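Local structure of Spermidine/putrescine ABC transporter, periplasmic binding protein (2V84) at residues A[77-81]-A[82-86]; A[99-102]-A[103-106]; A[278-282]-A[283-287]; A[310-314]-A[315-319]. The protein probably binds polyamines such as spermidine and putrescine in the periplasm, as the solute receptor of an ABC transporter. All blocks are in the same frame, centred on the assembly; numbering follows the deposited sequence.

Interaction 1 of 4, residues A[77-81]-A[82-86]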
loop_
_atom_site.group_PDB
_atom_site.type_symbol
_atom_site.label_atom_id
_atom_site.label_comp_id
_atom_site.label_asym_id
_atom_site.label_seq_id
_atom_site.Cartn_x
_atom_site.Cartn_y
_atom_site.Cartn_z
ATOM N N VAL A 77 12.703 2.137 -8.324
ATOM C CA VAL A 77 11.391 1.491 -8.443
ATOM C C VAL A 77 10.833 1.431 -7.026
ATOM O O VAL A 77 11.581 1.604 -6.081
ATOM C CB VAL A 77 11.520 0.072 -9.072
ATOM C CG1 VAL A 77 12.293 -0.877 -8.117
ATOM C CG2 VAL A 77 10.176 -0.485 -9.413
ATOM N N VAL A 78 9.522 1.243 -6.868
ATOM C CA VAL A 78 8.918 1.307 -5.530
ATOM C C VAL A 78 8.011 0.072 -5.251
ATOM O O VAL A 78 6.779 0.165 -5.339
ATOM C CB VAL A 78 8.162 2.661 -5.339
ATOM C CG1 VAL A 78 7.502 2.763 -3.948
ATOM C CG2 VAL A 78 9.099 3.868 -5.582
ATOM N N PRO A 79 8.622 -1.094 -4.932
ATOM C CA PRO A 79 7.867 -2.312 -4.646
ATOM C C PRO A 79 7.366 -2.401 -3.220
ATOM O O PRO A 79 7.859 -1.675 -2.344
ATOM C CB PRO A 79 8.895 -3.434 -4.940
ATOM C CG PRO A 79 10.064 -2.754 -5.507
ATOM C CD PRO A 79 10.057 -1.386 -4.941
ATOM N N SER A 80 6.373 -3.270 -2.997
ATOM C CA SER A 80 5.814 -3.520 -1.667
ATOM C C SER A 80 6.675 -4.582 -1.011
ATOM O O SER A 80 7.517 -5.177 -1.672
ATOM C CB SER A 80 4.375 -4.020 -1.785
ATOM O OG SER A 80 4.293 -5.099 -2.707
ATOM N N GLY A 81 6.497 -4.820 0.289
ATOM C CA GLY A 81 7.449 -5.675 1.036
ATOM C C GLY A 81 7.545 -7.084 0.503
ATOM O O GLY A 81 8.633 -7.670 0.439
ATOM N N ASP A 82 6.407 -7.645 0.098
ATOM C CA ASP A 82 6.432 -8.975 -0.507
ATOM C C ASP A 82 7.233 -8.991 -1.810
ATOM O O ASP A 82 8.001 -9.925 -2.061
ATOM C CB ASP A 82 5.017 -9.579 -0.668
ATOM C CG ASP A 82 4.032 -8.634 -1.330
ATOM O OD1 ASP A 82 4.151 -7.405 -1.149
ATOM O OD2 ASP A 82 3.113 -9.130 -2.022
ATOM N N PHE A 83 7.098 -7.945 -2.620
ATOM C CA PHE A 83 7.874 -7.852 -3.860
ATOM C C PHE A 83 9.336 -7.487 -3.642
ATOM O O PHE A 83 10.178 -7.830 -4.472
ATOM C CB PHE A 83 7.222 -6.904 -4.865
ATOM C CG PHE A 83 6.125 -7.548 -5.644
ATOM C CD1 PHE A 83 4.848 -7.643 -5.099
ATOM C CD2 PHE A 83 6.372 -8.103 -6.900
ATOM C CE1 PHE A 83 3.831 -8.271 -5.806
ATOM C CE2 PHE A 83 5.341 -8.727 -7.618
ATOM C CZ PHE A 83 4.078 -8.803 -7.058
ATOM N N VAL A 84 9.679 -6.827 -2.530
ATOM C CA VAL A 84 11.125 -6.668 -2.253
ATOM C C VAL A 84 11.783 -8.037 -1.994
ATOM O O VAL A 84 12.889 -8.340 -2.532
ATOM C CB VAL A 84 11.417 -5.660 -1.122
ATOM C CG1 VAL A 84 12.928 -5.648 -0.791
ATOM C CG2 VAL A 84 10.973 -4.257 -1.545
ATOM N N SER A 85 11.111 -8.863 -1.199
ATOM C CA SER A 85 11.618 -10.187 -0.846
ATOM C C SER A 85 11.716 -11.113 -2.069
ATOM O O SER A 85 12.753 -11.756 -2.295
ATOM C CB SER A 85 10.774 -10.788 0.274
ATOM O OG SER A 85 11.105 -12.157 0.525
ATOM N N ILE A 86 10.653 -11.153 -2.873
ATOM C CA ILE A 86 10.651 -11.883 -4.160
ATOM C C ILE A 86 11.816 -11.462 -5.044
ATOM O O ILE A 86 12.542 -12.318 -5.588
ATOM C CB ILE A 86 9.307 -11.665 -4.961
ATOM C CG1 ILE A 86 8.132 -12.365 -4.276
ATOM C CG2 ILE A 86 9.444 -12.139 -6.403
ATOM C CD1 ILE A 86 6.736 -11.793 -4.633
#

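Interaction 2 of 4, residues A[99-102]-A[103-106]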
loop_
_atom_site.group_PDB
_atom_site.type_symbol
_atom_site.label_atom_id
_atom_site.label_comp_id
_atom_site.label_asym_id
_atom_site.label_seq_id
_atom_site.Cartn_x
_atom_site.Cartn_y
_atom_site.Cartn_z
ATOM N N SER A 99 25.515 5.354 2.854
ATOM C CA SER A 99 26.325 6.524 3.208
ATOM C C SER A 99 25.884 7.698 2.329
ATOM O O SER A 99 26.093 8.856 2.688
ATOM C CB SER A 99 27.835 6.260 3.075
ATOM O OG SER A 99 28.212 6.120 1.715
ATOM N N LYS A 100 25.227 7.400 1.211
ATOM C CA LYS A 100 24.751 8.459 0.313
ATOM C C LYS A 100 23.307 8.857 0.631
ATOM O O LYS A 100 22.698 9.679 -0.067
ATOM C CB LYS A 100 24.886 8.026 -1.134
ATOM C CG LYS A 100 26.346 7.989 -1.615
ATOM C CD LYS A 100 26.415 7.648 -3.091
ATOM C CE LYS A 100 27.836 7.871 -3.599
ATOM N NZ LYS A 100 28.001 7.404 -5.007
ATOM N N ILE A 101 22.766 8.259 1.684
ATOM C CA ILE A 101 21.403 8.545 2.116
ATOM C C ILE A 101 21.374 8.799 3.620
ATOM O O ILE A 101 20.723 8.070 4.348
ATOM C CB ILE A 101 20.425 7.396 1.779
ATOM C CG1 ILE A 101 20.600 6.944 0.328
ATOM C CG2 ILE A 101 18.975 7.860 2.008
ATOM C CD1 ILE A 101 19.847 5.640 0.015
ATOM N N PRO A 102 22.062 9.854 4.085
ATOM C CA PRO A 102 22.125 10.106 5.527
ATOM C C PRO A 102 20.740 10.263 6.182
ATOM O O PRO A 102 20.600 9.980 7.381
ATOM C CB PRO A 102 22.935 11.402 5.618
ATOM C CG PRO A 102 22.799 12.036 4.278
ATOM C CD PRO A 102 22.826 10.865 3.339
ATOM N N ASN A 103 19.740 10.700 5.408
ATOM C CA ASN A 103 18.375 10.918 5.925
ATOM C C ASN A 103 17.622 9.623 6.252
ATOM O O ASN A 103 16.498 9.646 6.781
ATOM C CB ASN A 103 17.560 11.773 4.950
ATOM C CG ASN A 103 18.077 13.188 4.845
ATOM O OD1 ASN A 103 18.653 13.698 5.795
ATOM N ND2 ASN A 103 17.899 13.823 3.677
ATOM N N VAL A 104 18.268 8.496 5.974
ATOM C CA VAL A 104 17.836 7.164 6.414
ATOM C C VAL A 104 17.770 7.139 7.960
ATOM O O VAL A 104 17.077 6.304 8.559
ATOM C CB VAL A 104 18.756 6.100 5.711
ATOM C CG1 VAL A 104 19.908 5.554 6.586
ATOM C CG2 VAL A 104 17.999 5.078 4.915
ATOM N N GLN A 105 18.454 8.087 8.598
ATOM C CA GLN A 105 18.388 8.228 10.051
ATOM C C GLN A 105 17.018 8.712 10.550
ATOM O O GLN A 105 16.763 8.730 11.754
ATOM C CB GLN A 105 19.519 9.130 10.561
ATOM C CG GLN A 105 20.888 8.474 10.503
ATOM C CD GLN A 105 20.902 7.096 11.134
ATOM O OE1 GLN A 105 20.726 6.953 12.345
ATOM N NE2 GLN A 105 21.112 6.073 10.316
ATOM N N PHE A 106 16.138 9.095 9.626
ATOM C CA PHE A 106 14.786 9.526 10.006
ATOM C C PHE A 106 13.770 8.380 10.036
ATOM O O PHE A 106 12.591 8.593 10.371
ATOM C CB PHE A 106 14.304 10.623 9.069
ATOM C CG PHE A 106 15.103 11.882 9.156
ATOM C CD1 PHE A 106 15.414 12.437 10.390
ATOM C CD2 PHE A 106 15.526 12.530 8.002
ATOM C CE1 PHE A 106 16.153 13.616 10.470
ATOM C CE2 PHE A 106 16.249 13.702 8.073
ATOM C CZ PHE A 106 16.572 14.243 9.305
#

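Interaction 3 of 4, residues A[278-282]-A[283-287]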
loop_
_atom_site.group_PDB
_atom_site.type_symbol
_atom_site.label_atom_id
_atom_site.label_comp_id
_atom_site.label_asym_id
_atom_site.label_seq_id
_atom_site.Cartn_x
_atom_site.Cartn_y
_atom_site.Cartn_z
ATOM N N PHE A 278 16.599 12.973 -0.804
ATOM C CA PHE A 278 15.749 14.165 -0.954
ATOM C C PHE A 278 14.329 13.897 -0.414
ATOM O O PHE A 278 13.761 14.694 0.335
ATOM C CB PHE A 278 15.716 14.556 -2.442
ATOM C CG PHE A 278 14.720 15.635 -2.794
ATOM C CD1 PHE A 278 13.400 15.307 -3.141
ATOM C CD2 PHE A 278 15.116 16.969 -2.860
ATOM C CE1 PHE A 278 12.476 16.315 -3.501
ATOM C CE2 PHE A 278 14.201 17.982 -3.224
ATOM C CZ PHE A 278 12.889 17.648 -3.543
ATOM N N PHE A 279 13.780 12.756 -0.782
ATOM C CA PHE A 279 12.403 12.397 -0.420
ATOM C C PHE A 279 12.246 12.280 1.095
ATOM O O PHE A 279 11.201 12.619 1.664
ATOM C CB PHE A 279 12.059 11.089 -1.125
ATOM C CG PHE A 279 10.608 10.746 -1.114
ATOM C CD1 PHE A 279 9.728 11.327 -2.035
ATOM C CD2 PHE A 279 10.121 9.808 -0.207
ATOM C CE1 PHE A 279 8.364 10.986 -2.026
ATOM C CE2 PHE A 279 8.766 9.450 -0.202
ATOM C CZ PHE A 279 7.891 10.056 -1.112
ATOM N N LEU A 280 13.312 11.810 1.747
ATOM C CA LEU A 280 13.334 11.650 3.201
ATOM C C LEU A 280 13.744 12.911 3.980
ATOM O O LEU A 280 13.836 12.862 5.203
ATOM C CB LEU A 280 14.230 10.482 3.615
ATOM C CG LEU A 280 13.754 9.070 3.222
ATOM C CD1 LEU A 280 14.809 8.054 3.635
ATOM C CD2 LEU A 280 12.398 8.721 3.801
ATOM N N GLU A 281 13.999 14.016 3.282
ATOM C CA GLU A 281 14.129 15.312 3.949
ATOM C C GLU A 281 12.786 15.618 4.617
ATOM O O GLU A 281 11.761 15.481 3.973
ATOM C CB GLU A 281 14.490 16.403 2.944
ATOM C CG GLU A 281 15.291 17.548 3.533
ATOM C CD GLU A 281 16.701 17.158 3.955
ATOM O OE1 GLU A 281 17.548 16.865 3.062
ATOM O OE2 GLU A 281 16.972 17.189 5.185
ATOM N N PRO A 282 12.795 16.005 5.908
ATOM C CA PRO A 282 11.591 16.156 6.747
ATOM C C PRO A 282 10.451 16.959 6.132
ATOM O O PRO A 282 9.295 16.521 6.187
ATOM C CB PRO A 282 12.136 16.874 7.979
ATOM C CG PRO A 282 13.518 16.343 8.087
ATOM C CD PRO A 282 14.011 16.310 6.682
ATOM N N ALA A 283 10.775 18.127 5.569
ATOM C CA ALA A 283 9.765 18.974 4.933
ATOM C C ALA A 283 9.218 18.374 3.647
ATOM O O ALA A 283 8.028 18.533 3.336
ATOM C CB ALA A 283 10.319 20.374 4.673
ATOM N N HIS A 284 10.089 17.678 2.917
ATOM C CA HIS A 284 9.742 17.061 1.642
ATOM C C HIS A 284 8.981 15.756 1.822
ATOM O O HIS A 284 8.126 15.413 1.002
ATOM C CB HIS A 284 11.001 16.851 0.808
ATOM C CG HIS A 284 11.635 18.131 0.359
ATOM N ND1 HIS A 284 12.533 18.831 1.137
ATOM C CD2 HIS A 284 11.478 18.852 -0.775
ATOM C CE1 HIS A 284 12.917 19.918 0.493
ATOM N NE2 HIS A 284 12.297 19.950 -0.673
ATOM N N TYR A 285 9.303 15.032 2.893
ATOM C CA TYR A 285 8.517 13.871 3.303
ATOM C C TYR A 285 7.146 14.293 3.818
ATOM O O TYR A 285 6.131 13.681 3.476
ATOM C CB TYR A 285 9.231 13.001 4.336
ATOM C CG TYR A 285 8.594 11.630 4.367
ATOM C CD1 TYR A 285 8.833 10.714 3.343
ATOM C CD2 TYR A 285 7.729 11.268 5.387
ATOM C CE1 TYR A 285 8.248 9.470 3.341
ATOM C CE2 TYR A 285 7.121 10.020 5.398
ATOM C CZ TYR A 285 7.376 9.134 4.367
ATOM O OH TYR A 285 6.780 7.893 4.360
ATOM N N ALA A 286 7.110 15.363 4.606
ATOM C CA ALA A 286 5.840 15.891 5.091
ATOM C C ALA A 286 4.952 16.357 3.940
ATOM O O ALA A 286 3.753 16.131 3.973
ATOM C CB ALA A 286 6.055 16.989 6.076
ATOM N N GLU A 287 5.539 16.984 2.919
ATOM C CA GLU A 287 4.778 17.363 1.720
ATOM C C GLU A 287 4.201 16.146 0.990
ATOM O O GLU A 287 3.086 16.204 0.448
ATOM C CB GLU A 287 5.624 18.240 0.777
ATOM C CG GLU A 287 4.986 18.518 -0.593
ATOM C CD GLU A 287 5.864 19.369 -1.494
ATOM O OE1 GLU A 287 6.605 20.209 -0.966
ATOM O OE2 GLU A 287 5.815 19.209 -2.732
#

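Interaction 4 of 4, residues A[310-314]-A[315-319]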
loop_
_atom_site.group_PDB
_atom_site.type_symbol
_atom_site.label_atom_id
_atom_site.label_comp_id
_atom_site.label_asym_id
_atom_site.label_seq_id
_atom_site.Cartn_x
_atom_site.Cartn_y
_atom_site.Cartn_z
ATOM N N PRO A 310 -3.970 13.792 9.302
ATOM C CA PRO A 310 -4.067 12.499 8.622
ATOM C C PRO A 310 -5.461 11.854 8.698
ATOM O O PRO A 310 -6.192 12.065 9.664
ATOM C CB PRO A 310 -3.036 11.626 9.359
ATOM C CG PRO A 310 -2.159 12.571 10.097
ATOM C CD PRO A 310 -3.021 13.746 10.431
ATOM N N TYR A 311 -5.795 11.061 7.676
ATOM C CA TYR A 311 -7.074 10.348 7.594
ATOM C C TYR A 311 -7.132 9.155 8.528
ATOM O O TYR A 311 -8.202 8.684 8.872
ATOM C CB TYR A 311 -7.369 9.904 6.162
ATOM C CG TYR A 311 -7.656 11.065 5.241
ATOM C CD1 TYR A 311 -8.486 12.094 5.648
ATOM C CD2 TYR A 311 -7.090 11.140 3.964
ATOM C CE1 TYR A 311 -8.761 13.169 4.827
ATOM C CE2 TYR A 311 -7.360 12.232 3.124
ATOM C CZ TYR A 311 -8.202 13.229 3.570
ATOM O OH TYR A 311 -8.507 14.306 2.775
ATOM N N TYR A 312 -5.968 8.658 8.909
ATOM C CA TYR A 312 -5.845 7.684 9.981
ATOM C C TYR A 312 -4.538 7.979 10.721
ATOM O O TYR A 312 -3.679 8.693 10.184
ATOM C CB TYR A 312 -5.901 6.261 9.435
ATOM C CG TYR A 312 -4.960 5.942 8.289
ATOM C CD1 TYR A 312 -3.684 5.435 8.532
ATOM C CD2 TYR A 312 -5.360 6.101 6.962
ATOM C CE1 TYR A 312 -2.812 5.124 7.466
ATOM C CE2 TYR A 312 -4.493 5.768 5.883
ATOM C CZ TYR A 312 -3.226 5.290 6.150
ATOM O OH TYR A 312 -2.354 4.942 5.117
ATOM N N SER A 313 -4.405 7.498 11.959
ATOM C CA SER A 313 -3.175 7.738 12.723
ATOM C C SER A 313 -2.211 6.588 12.525
ATOM O O SER A 313 -2.596 5.544 12.011
ATOM C CB SER A 313 -3.442 7.993 14.215
ATOM O OG SER A 313 -3.583 6.783 14.925
ATOM N N GLU A 314 -0.953 6.795 12.917
ATOM C CA GLU A 314 0.089 5.781 12.770
ATOM C C GLU A 314 -0.150 4.654 13.760
ATOM O O GLU A 314 0.314 3.532 13.562
ATOM C CB GLU A 314 1.500 6.386 12.953
ATOM C CG GLU A 314 1.742 7.032 14.309
ATOM C CD GLU A 314 3.171 6.858 14.816
ATOM O OE1 GLU A 314 3.981 6.161 14.155
ATOM O OE2 GLU A 314 3.481 7.420 15.894
ATOM N N HIS A 315 -0.872 4.971 14.835
ATOM C CA HIS A 315 -1.201 3.999 15.859
ATOM C C HIS A 315 -2.231 2.982 15.357
ATOM O O HIS A 315 -2.378 1.914 15.945
ATOM C CB HIS A 315 -1.713 4.703 17.115
ATOM C CG HIS A 315 -0.770 5.735 17.650
ATOM N ND1 HIS A 315 0.419 5.409 18.270
ATOM C CD2 HIS A 315 -0.830 7.089 17.646
ATOM C CE1 HIS A 315 1.045 6.515 18.630
ATOM N NE2 HIS A 315 0.305 7.548 18.269
ATOM N N ASP A 316 -2.928 3.326 14.275
ATOM C CA ASP A 316 -3.900 2.427 13.630
ATOM C C ASP A 316 -3.225 1.292 12.877
ATOM O O ASP A 316 -3.894 0.359 12.425
ATOM C CB ASP A 316 -4.796 3.199 12.652
ATOM C CG ASP A 316 -5.764 4.121 13.356
ATOM O OD1 ASP A 316 -6.038 3.895 14.552
ATOM O OD2 ASP A 316 -6.249 5.078 12.713
ATOM N N LEU A 317 -1.907 1.375 12.728
ATOM C CA LEU A 317 -1.156 0.370 11.985
ATOM C C LEU A 317 -0.377 -0.601 12.879
ATOM O O LEU A 317 0.272 -1.527 12.387
ATOM C CB LEU A 317 -0.235 1.066 10.988
ATOM C CG LEU A 317 -1.140 1.759 9.969
ATOM C CD1 LEU A 317 -0.661 3.119 9.624
ATOM C CD2 LEU A 317 -1.311 0.885 8.745
ATOM N N GLU A 318 -0.465 -0.391 14.187
ATOM C CA GLU A 318 0.327 -1.147 15.144
ATOM C C GLU A 318 -0.112 -2.612 15.255
ATOM O O GLU A 318 0.722 -3.527 15.200
ATOM C CB GLU A 318 0.303 -0.439 16.505
ATOM C CG GLU A 318 0.990 0.931 16.460
ATOM C CD GLU A 318 0.983 1.667 17.790
ATOM O OE1 GLU A 318 0.547 1.077 18.813
ATOM O OE2 GLU A 318 1.427 2.844 17.805
ATOM N N ARG A 319 -1.423 -2.820 15.380
ATOM C CA ARG A 319 -2.013 -4.151 15.589
ATOM C C ARG A 319 -2.018 -5.022 14.335
ATOM O O ARG A 319 -2.169 -6.248 14.419
ATOM C CB ARG A 319 -3.452 -4.010 16.074
ATOM C CG ARG A 319 -3.575 -3.396 17.438
ATOM C CD ARG A 319 -5.013 -3.303 17.860
ATOM N NE ARG A 319 -5.114 -3.030 19.285
ATOM C CZ ARG A 319 -6.204 -3.232 20.016
ATOM N NH1 ARG A 319 -7.311 -3.709 19.457
ATOM N NH2 ARG A 319 -6.184 -2.956 21.314
#

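Interaction 1 of 4, residues A[77-81]-A[82-86]
S80 and D82 meet through their side chains at the start of helix 81-89: the hydroxyl of S80 gives its proton to the carboxylate of D82, OG to OD1 2.8 Å. OD1 is approached on its syn side, with the hydroxyl 32° out of the carboxylate plane. Both groups are turned in between their own backbone N and carbonyl carbon (chi1 50° in each), and this brings them together across the single residue G81. S80 holds the N-cap position, but its side chain makes no capping bond; the hydroxyl is bonded to D82. Its carbonyl does the work on the backbone side, S80 O accepting from V84 N at 2.9 Å, nearly along the C=O axis. G81 O follows with a straighter bond from S85 N (3.2 Å, 164°), and so the first turn of the helix is closed by carbonyls of 77-81.

A helix that starts just beyond a strand of a parallel sheet, here strand 76-77, is the recurrent beta-alpha unit of the periplasmic binding-protein lobes. The D82 side chain lies about 4 Å from that of R167, a predicted spermidine-binding residue, and the S80 side chain about 4 Å from a bound MES, probably from the crystallisation liquor; both are consistent with a place at the ligand cleft.

Apolar contacts accompany the polar pair: P79 CB packs against F83 CB at 3.9 Å and against V84 CG2 at 4.1 Å. The F83 ring receives S80 OG at its edge, 3.5 Å from CD1, while I86 CD1 sits over the centre of one face. N60 and E61 of helix 60-67 also touch F83.

Interaction 2 of 4, residues A[99-102]-A[103-106]
I101 and V104 touch across a tight turn, their side chains slanting past one another with I101 CG2 4.1 Å from V104 CB. The I101 methyl branch CG2 stands anti to its own backbone N, beside the carbonyl carbon, and from there faces the V104 backbone and CB. The same two residues are joined by the backbone, where V104 N donates to I101 O at 3.0 Å with an N-H...O angle of 162°. Q105 N repeats the bond to P102 O, 3.1 Å away. In both, the donor stands above the carbonyl plane.

Further out, helix 269-279 packs against the turn: H273 and N277 touch I101, and N277 also touches P102. N103 ND2 donates to the N277 carbonyl near the end of that helix and, weakly, to E281 OE1 just beyond it. M121 touches V104 as well, and the V104 carbonyl is weakly bonded by R112 of helix 109-114. The successive i to i+3 bonds, continued by F106 N to N103 O at 2.9 Å, are those of a short 3-10 segment, which here forms part of the connection between strand 93-94 and helix 109-114.

Interaction 3 of 4, residues A[278-282]-A[283-287]
F278 and H284 come together because F278 carries CG anti to its backbone N (chi1 171°), whereas H284, in the modelled one of its two conformers, swings CG beside its own N (chi1 -67°). In that conformer H284 CG lies over the rim of one F278 face, and the rings are oblique, with centroids 4.4 Å apart and planes at 49°. E281 then runs alongside the imidazole, its CB 3.6 Å from H284 ND1, a buried atom for which this conformer offers no polar partner.

A second aromatic pair lies further along the bend. F279 CE2 lies 3.6 Å from Y285 CE1, the two side chains crossing at a slant, and L280 CD2 adds a contact with Y285 CD1 at 4.1 Å. F279 O meets the Y285 ring at its edge, in plane. Y285 is fixed at its far end by a hydrogen bond from OH to the Y127 carbonyl, and H299 stacks on its ring.

The first turn of helix 282-292 is formed by backbone bonds, Y285 N to E281 O at 2.7 Å and A286 N to P282 O at 2.9 Å. A proline at the first helical position has no amide hydrogen to give, and none is needed there, since first-turn amides have no helical carbonyl to bond to. With E281 at the N-cap and P282 following, this is a short break between helices 269-279 and 282-292.

Interaction 4 of 4, residues A[310-314]-A[315-319]
The backbone of 310-314 runs extended through Y312 and S313, then tightens into a 3-10 turn at E314, where D316 N donates to S313 O and L317 N to E314 O, both at 3.2 Å. D316 sends its carboxylate back to the start of this turn, and OD2 accepts from S313 N at 3.1 Å, the amide lying 56° out of the carboxylate plane. The S313 hydroxyl, set between its backbone N and carbonyl carbon (chi1 83°), takes a weak bond from H315 N. The bond from the S313 amide to the D316 side chain is one half of a capping box; the other half is absent, since D316 N goes to the S313 carbonyl. The 3-10 turn it heads lies in the loop between helix 282-292 and strand 321-322.

Beyond it, E314 CG lies squarely over one face of the H315 ring, 4.2 Å from the centroid, a CH-pi contact. H315 ND1 donates to E318 OE2 at 2.8 Å, which helps hold the rotation of the imidazole. The E314 carboxylate has its own partner in K108, a salt bridge through OE1. On the buried side, L317 CD1 abuts the edge of the Y312 ring, 3.6 Å from CE1. Y312 OH is hydrogen-bonded to Y128 OH, and L129 and A131 of strand 125-137 touch L317.

The four contacts follow one another along the chain, each closing before the next opens. Interactions 2 and 3 are neighbours in space, with centres 12 Å apart and direct contact, F106 packing on L280 and P282. The turn after strand 93-94 is thus seated against the junction between helices 269-279 and 282-292. Interaction 1 stands apart, about 20 Å from interaction 2 and 22 Å from interaction 3 between centres. Interaction 4, in the loop before strand 321-322, lies across the centre of the chain from interaction 1, also 22 Å away. Interaction 1 approaches the predicted spermidine site, and L317 of interaction 4 lies about 10 Å from its E168, side chain to side chain; interactions 2 and 3 belong to the framework away from it.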